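Local coordinates for protein MFP2b (Ascaris suum, PDB 2BJR) that binds zinc and is thought to enhance polymerization of the major sperm protein in the amoeboid motility of nematode sperm, at residues Asn85-Gly90 with Cys174-Cys179; Gly90-Trp95 with Ala164-Gly169. All coordinates share one frame; numbering follows the deposited sequence.

Contact 1: Asn85-Gly90 with Cys174-Cys179. With ZN (zinc ion), chain C.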
# COMPACT_ATOMS: atom_id res chain seq x y z
N ASN A 85 -12.74 7.75 11.77
CA ASN A 85 -11.63 8.45 12.38
C ASN A 85 -11.80 8.54 13.88
O ASN A 85 -12.75 7.98 14.45
CB ASN A 85 -11.40 9.82 11.71
CG ASN A 85 -12.56 10.78 11.91
OD1 ASN A 85 -13.30 10.69 12.89
ND2 ASN A 85 -12.70 11.72 10.97
N HIS A 86 -10.87 9.22 14.54
CA HIS A 86 -10.87 9.21 15.99
C HIS A 86 -12.13 9.85 16.63
O HIS A 86 -12.43 9.56 17.77
CB HIS A 86 -9.63 9.88 16.53
CG HIS A 86 -9.53 11.33 16.19
ND1 HIS A 86 -9.93 12.32 17.05
CD2 HIS A 86 -9.10 11.96 15.06
CE1 HIS A 86 -9.72 13.50 16.49
NE2 HIS A 86 -9.25 13.30 15.27
N LEU A 87 -12.85 10.69 15.91
CA LEU A 87 -14.10 11.26 16.44
C LEU A 87 -15.17 10.20 16.66
O LEU A 87 -15.85 10.23 17.68
CB LEU A 87 -14.67 12.31 15.50
CG LEU A 87 -13.78 13.52 15.23
CD1 LEU A 87 -14.55 14.52 14.33
CD2 LEU A 87 -13.29 14.15 16.52
N SER A 88 -15.34 9.29 15.70
CA SER A 88 -16.33 8.20 15.80
C SER A 88 -15.78 6.95 16.50
O SER A 88 -16.57 6.18 17.06
CB SER A 88 -16.89 7.81 14.42
OG SER A 88 -15.90 7.34 13.51
N LEU A 89 -14.46 6.76 16.50
CA LEU A 89 -13.85 5.55 17.05
C LEU A 89 -13.26 5.69 18.46
O LEU A 89 -13.22 4.74 19.24
CB LEU A 89 -12.78 5.03 16.09
CG LEU A 89 -13.30 4.67 14.70
CD1 LEU A 89 -12.11 4.39 13.79
CD2 LEU A 89 -14.25 3.49 14.74
N GLY A 90 -12.78 6.87 18.79
CA GLY A 90 -12.12 7.07 20.08
C GLY A 90 -10.65 6.71 20.12
O GLY A 90 -10.00 6.82 21.16
N CYS A 174 -4.48 14.79 10.67
CA CYS A 174 -5.93 14.78 10.65
C CYS A 174 -6.51 16.14 10.23
O CYS A 174 -6.01 17.18 10.66
CB CYS A 174 -6.48 14.44 12.03
SG CYS A 174 -8.23 14.01 11.93
N GLU A 175 -7.57 16.10 9.43
CA GLU A 175 -8.27 17.30 8.93
C GLU A 175 -9.74 17.35 9.36
O GLU A 175 -10.55 18.07 8.75
CB GLU A 175 -8.17 17.38 7.39
CG GLU A 175 -7.24 18.48 6.90
CD GLU A 175 -6.61 18.17 5.54
OE1 GLU A 175 -7.28 17.53 4.68
OE2 GLU A 175 -5.45 18.60 5.33
N CYS A 176 -10.09 16.61 10.41
CA CYS A 176 -11.41 16.74 11.04
C CYS A 176 -11.51 18.11 11.73
O CYS A 176 -10.51 18.75 12.02
CB CYS A 176 -11.66 15.62 12.06
SG CYS A 176 -10.99 15.95 13.71
N GLU A 177 -12.73 18.55 12.01
CA GLU A 177 -12.94 19.90 12.52
C GLU A 177 -12.30 20.17 13.88
O GLU A 177 -11.93 21.30 14.15
CB GLU A 177 -14.43 20.25 12.59
CG GLU A 177 -14.67 21.73 12.85
CD GLU A 177 -13.88 22.64 11.91
OE1 GLU A 177 -14.33 22.77 10.74
OE2 GLU A 177 -12.83 23.20 12.34
N GLU A 178 -12.17 19.16 14.73
CA GLU A 178 -11.52 19.34 16.03
C GLU A 178 -10.02 19.52 15.91
O GLU A 178 -9.44 20.35 16.62
CB GLU A 178 -11.77 18.14 16.95
CG GLU A 178 -13.20 18.00 17.46
CD GLU A 178 -13.21 17.47 18.89
OE1 GLU A 178 -12.82 18.23 19.82
OE2 GLU A 178 -13.56 16.28 19.10
N CYS A 179 -9.39 18.72 15.04
CA CYS A 179 -7.97 18.79 14.83
C CYS A 179 -7.61 20.07 14.08
O CYS A 179 -6.58 20.69 14.32
CB CYS A 179 -7.47 17.55 14.10
SG CYS A 179 -7.66 16.00 15.03
ZN ZN C . -9.00 14.80 13.91
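The imidazole of H86 is the one ring of the contact: L87 CG lies off to the rim of one face, C174 SG sits in the ring plane at the edge, and the sulfurs of C176 and C179 come in obliquely. All three sulfurs gather round the same nitrogen because a zinc ion joins them. H86 NE2 binds ZN at 2.0 Å, C179 SG at 2.1 Å, and the SG atoms of C174 and C176 at 2.3 Å each, a four-ligand site of three cysteines and one histidine whose last two cysteines form a CxxC pair. H86 CG stands in the crowded position between backbone N and carbonyl carbon (chi1 64°), and the ring, turned across that bond (chi2 97°), carries NE2 out to the metal. The sulfurs of C174 and C176, probably thiolates, each also accept a backbone N-H: C176 N points almost straight at C174 SG, and C179 N reaches C176 SG at 3.5 Å, which caps the short helix that follows. Such bonds would be expected to ease the negative charge on those two sulfurs. Beside the metal, the L87 side chain crosses that of E178 obliquely. L87 CD1 packs on C176 CB at 3.8 Å, while L87 CD2 lies 3.4 Å from E178 OE2, so one methyl packs on the C176 side chain and the other meets a carboxylate. N85 is the N-cap of helix 86-89: its OD1 takes L87 N at 3.1 Å, from above the carbonyl plane and at a bent angle, and so helps to set the first turn that presents H86. P171 touches the H86 side chain as well. The site lies at the surface, where helix 86-89, just ahead of strand 92-97, is tied through zinc to the start of helix 177-180, in the connection from strand 161-166 to strand 194-199.

Contact 2: Gly90-Trp95 with Ala164-Gly169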
# COMPACT_ATOMS: atom_id res chain seq x y z
N GLY A 90 -12.78 6.87 18.79
CA GLY A 90 -12.12 7.07 20.08
C GLY A 90 -10.65 6.71 20.12
O GLY A 90 -10.00 6.82 21.16
N TYR A 91 -10.09 6.32 18.96
CA TYR A 91 -8.67 5.95 18.90
C TYR A 91 -8.14 6.15 17.49
O TYR A 91 -8.90 6.23 16.51
CB TYR A 91 -8.45 4.47 19.33
CG TYR A 91 -9.07 3.47 18.42
CD1 TYR A 91 -8.35 2.86 17.39
CD2 TYR A 91 -10.39 3.09 18.58
CE1 TYR A 91 -8.96 1.95 16.53
CE2 TYR A 91 -10.98 2.16 17.73
CZ TYR A 91 -10.27 1.60 16.71
OH TYR A 91 -10.88 0.72 15.86
N TRP A 92 -6.83 6.21 17.41
CA TRP A 92 -6.10 6.07 16.13
C TRP A 92 -4.86 5.23 16.41
O TRP A 92 -4.40 5.11 17.55
CB TRP A 92 -5.69 7.43 15.53
CG TRP A 92 -4.93 8.37 16.45
CD1 TRP A 92 -5.47 9.19 17.43
CD2 TRP A 92 -3.53 8.67 16.43
NE1 TRP A 92 -4.48 9.92 18.03
CE2 TRP A 92 -3.29 9.64 17.44
CE3 TRP A 92 -2.45 8.21 15.69
CZ2 TRP A 92 -2.01 10.13 17.72
CZ3 TRP A 92 -1.19 8.72 15.95
CH2 TRP A 92 -0.98 9.66 16.97
N TYR A 93 -4.35 4.60 15.36
CA TYR A 93 -3.20 3.69 15.49
C TYR A 93 -1.89 4.41 15.24
O TYR A 93 -1.76 5.23 14.31
CB TYR A 93 -3.36 2.54 14.52
CG TYR A 93 -4.47 1.57 14.86
CD1 TYR A 93 -5.28 1.03 13.86
CD2 TYR A 93 -4.67 1.12 16.17
CE1 TYR A 93 -6.25 0.11 14.14
CE2 TYR A 93 -5.66 0.18 16.44
CZ TYR A 93 -6.44 -0.31 15.44
OH TYR A 93 -7.43 -1.23 15.71
N ASN A 94 -0.94 4.16 16.11
CA ASN A 94 0.39 4.73 16.03
C ASN A 94 1.41 3.61 16.17
O ASN A 94 1.37 2.85 17.14
CB ASN A 94 0.57 5.75 17.15
CG ASN A 94 1.82 6.60 17.00
OD1 ASN A 94 2.44 6.65 15.94
ND2 ASN A 94 2.20 7.27 18.08
N TRP A 95 2.33 3.49 15.22
CA TRP A 95 3.35 2.44 15.29
C TRP A 95 4.51 2.91 16.12
O TRP A 95 5.09 3.94 15.82
CB TRP A 95 3.83 2.04 13.88
CG TRP A 95 2.84 1.36 13.01
CD1 TRP A 95 1.88 1.93 12.27
CD2 TRP A 95 2.73 -0.07 12.78
NE1 TRP A 95 1.15 0.97 11.61
CE2 TRP A 95 1.67 -0.26 11.88
CE3 TRP A 95 3.40 -1.18 13.27
CZ2 TRP A 95 1.28 -1.51 11.42
CZ3 TRP A 95 3.04 -2.43 12.81
CH2 TRP A 95 1.98 -2.59 11.90
N ALA A 164 0.18 0.90 18.74
CA ALA A 164 -0.50 1.49 19.92
C ALA A 164 -1.80 2.14 19.48
O ALA A 164 -1.89 2.76 18.41
CB ALA A 164 0.41 2.53 20.59
N ARG A 165 -2.85 1.96 20.29
CA ARG A 165 -4.05 2.75 20.19
C ARG A 165 -3.85 4.04 20.99
O ARG A 165 -3.57 4.01 22.20
CB ARG A 165 -5.26 1.97 20.76
CG ARG A 165 -5.65 0.71 20.03
CD ARG A 165 -6.37 -0.33 20.92
NE ARG A 165 -7.53 0.24 21.63
CZ ARG A 165 -8.73 0.43 21.12
NH1 ARG A 165 -9.02 0.08 19.88
NH2 ARG A 165 -9.69 0.99 21.89
N GLU A 166 -3.99 5.17 20.31
CA GLU A 166 -3.88 6.48 20.92
C GLU A 166 -5.29 6.95 21.20
O GLU A 166 -6.11 7.07 20.29
CB GLU A 166 -3.20 7.47 19.96
CG GLU A 166 -1.80 7.07 19.59
CD GLU A 166 -0.72 7.56 20.53
OE1 GLU A 166 -1.03 8.24 21.54
OE2 GLU A 166 0.45 7.25 20.26
N LEU A 167 -5.55 7.23 22.47
CA LEU A 167 -6.89 7.51 22.95
C LEU A 167 -7.19 9.01 23.07
O LEU A 167 -8.35 9.39 23.30
CB LEU A 167 -7.11 6.81 24.29
CG LEU A 167 -6.95 5.28 24.22
CD1 LEU A 167 -7.34 4.60 25.55
CD2 LEU A 167 -7.78 4.74 23.08
N LYS A 168 -6.18 9.86 22.85
CA LYS A 168 -6.38 11.32 22.86
C LYS A 168 -5.95 11.99 21.55
O LYS A 168 -4.93 11.64 20.94
CB LYS A 168 -5.71 11.99 24.08
CG LYS A 168 -4.23 11.66 24.31
CD LYS A 168 -3.81 11.68 25.80
CE LYS A 168 -2.51 10.84 26.03
NZ LYS A 168 -1.48 11.49 26.95
N GLY A 169 -6.79 12.92 21.10
CA GLY A 169 -6.53 13.66 19.89
C GLY A 169 -6.66 12.81 18.64
O GLY A 169 -7.33 11.76 18.61
O HOH W 1 -10.85 7.88 23.47
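E166 OE2 is gripped twice, by N94 ND2 at 2.8 Å in a nearly straight bond and by a salt bridge to K104 NZ. The amide donates within its own plane but meets the carboxylate from above. The bend of E166 at chi2 (-88°) turns the carboxylate toward N94. Its chain runs beside the indole of W92, with E166 CB over the five-membered ring, 3.5 Å from the centroid, as a CH-pi contact. At the edge of that indole, NE1 makes a weak bond to K168 O. Strands 92-97 and 161-166 run antiparallel here, in a three-stranded sheet completed by 110-111; W92 with E166 and N94 with A164 are hydrogen-bonded pairs, and Y93 with R165 the non-hydrogen-bonded pair between them. On the sheet face of Y93 and R165, the arginine bends at chi3 (53°) and brings NH1 over the centre of the Y91 ring, a cation-pi contact with CZ 4.2 Å from the centroid. The guanidinium is also held by salt bridges to D9 and E110, and D9 takes the Y93 hydroxyl too. Beyond the paired strands, a water donates to both G90 O and L167 O, while L167 CD2 packs 3.8 Å from Y91 CB.

Along the chain, the segments of contact 2 fall between those of contact 1, and the two centres are 11 Å apart. G90 belongs to both, the first residue after helix 86-89 on the way to strand 92-97, while the chain continues from strand 161-166 through G169 toward the cysteines and helix 177-180. The contacts touch directly, with H86 ND1 3.1 Å from G169 O and H86 CB 3.7 Å from Y91 O. The strand pair thus sets H86 and the chain leaving E166 on the same side, near the metal, and zinc ties the chain between strands 161-166 and 194-199 back to helix 86-89, probably restraining its course.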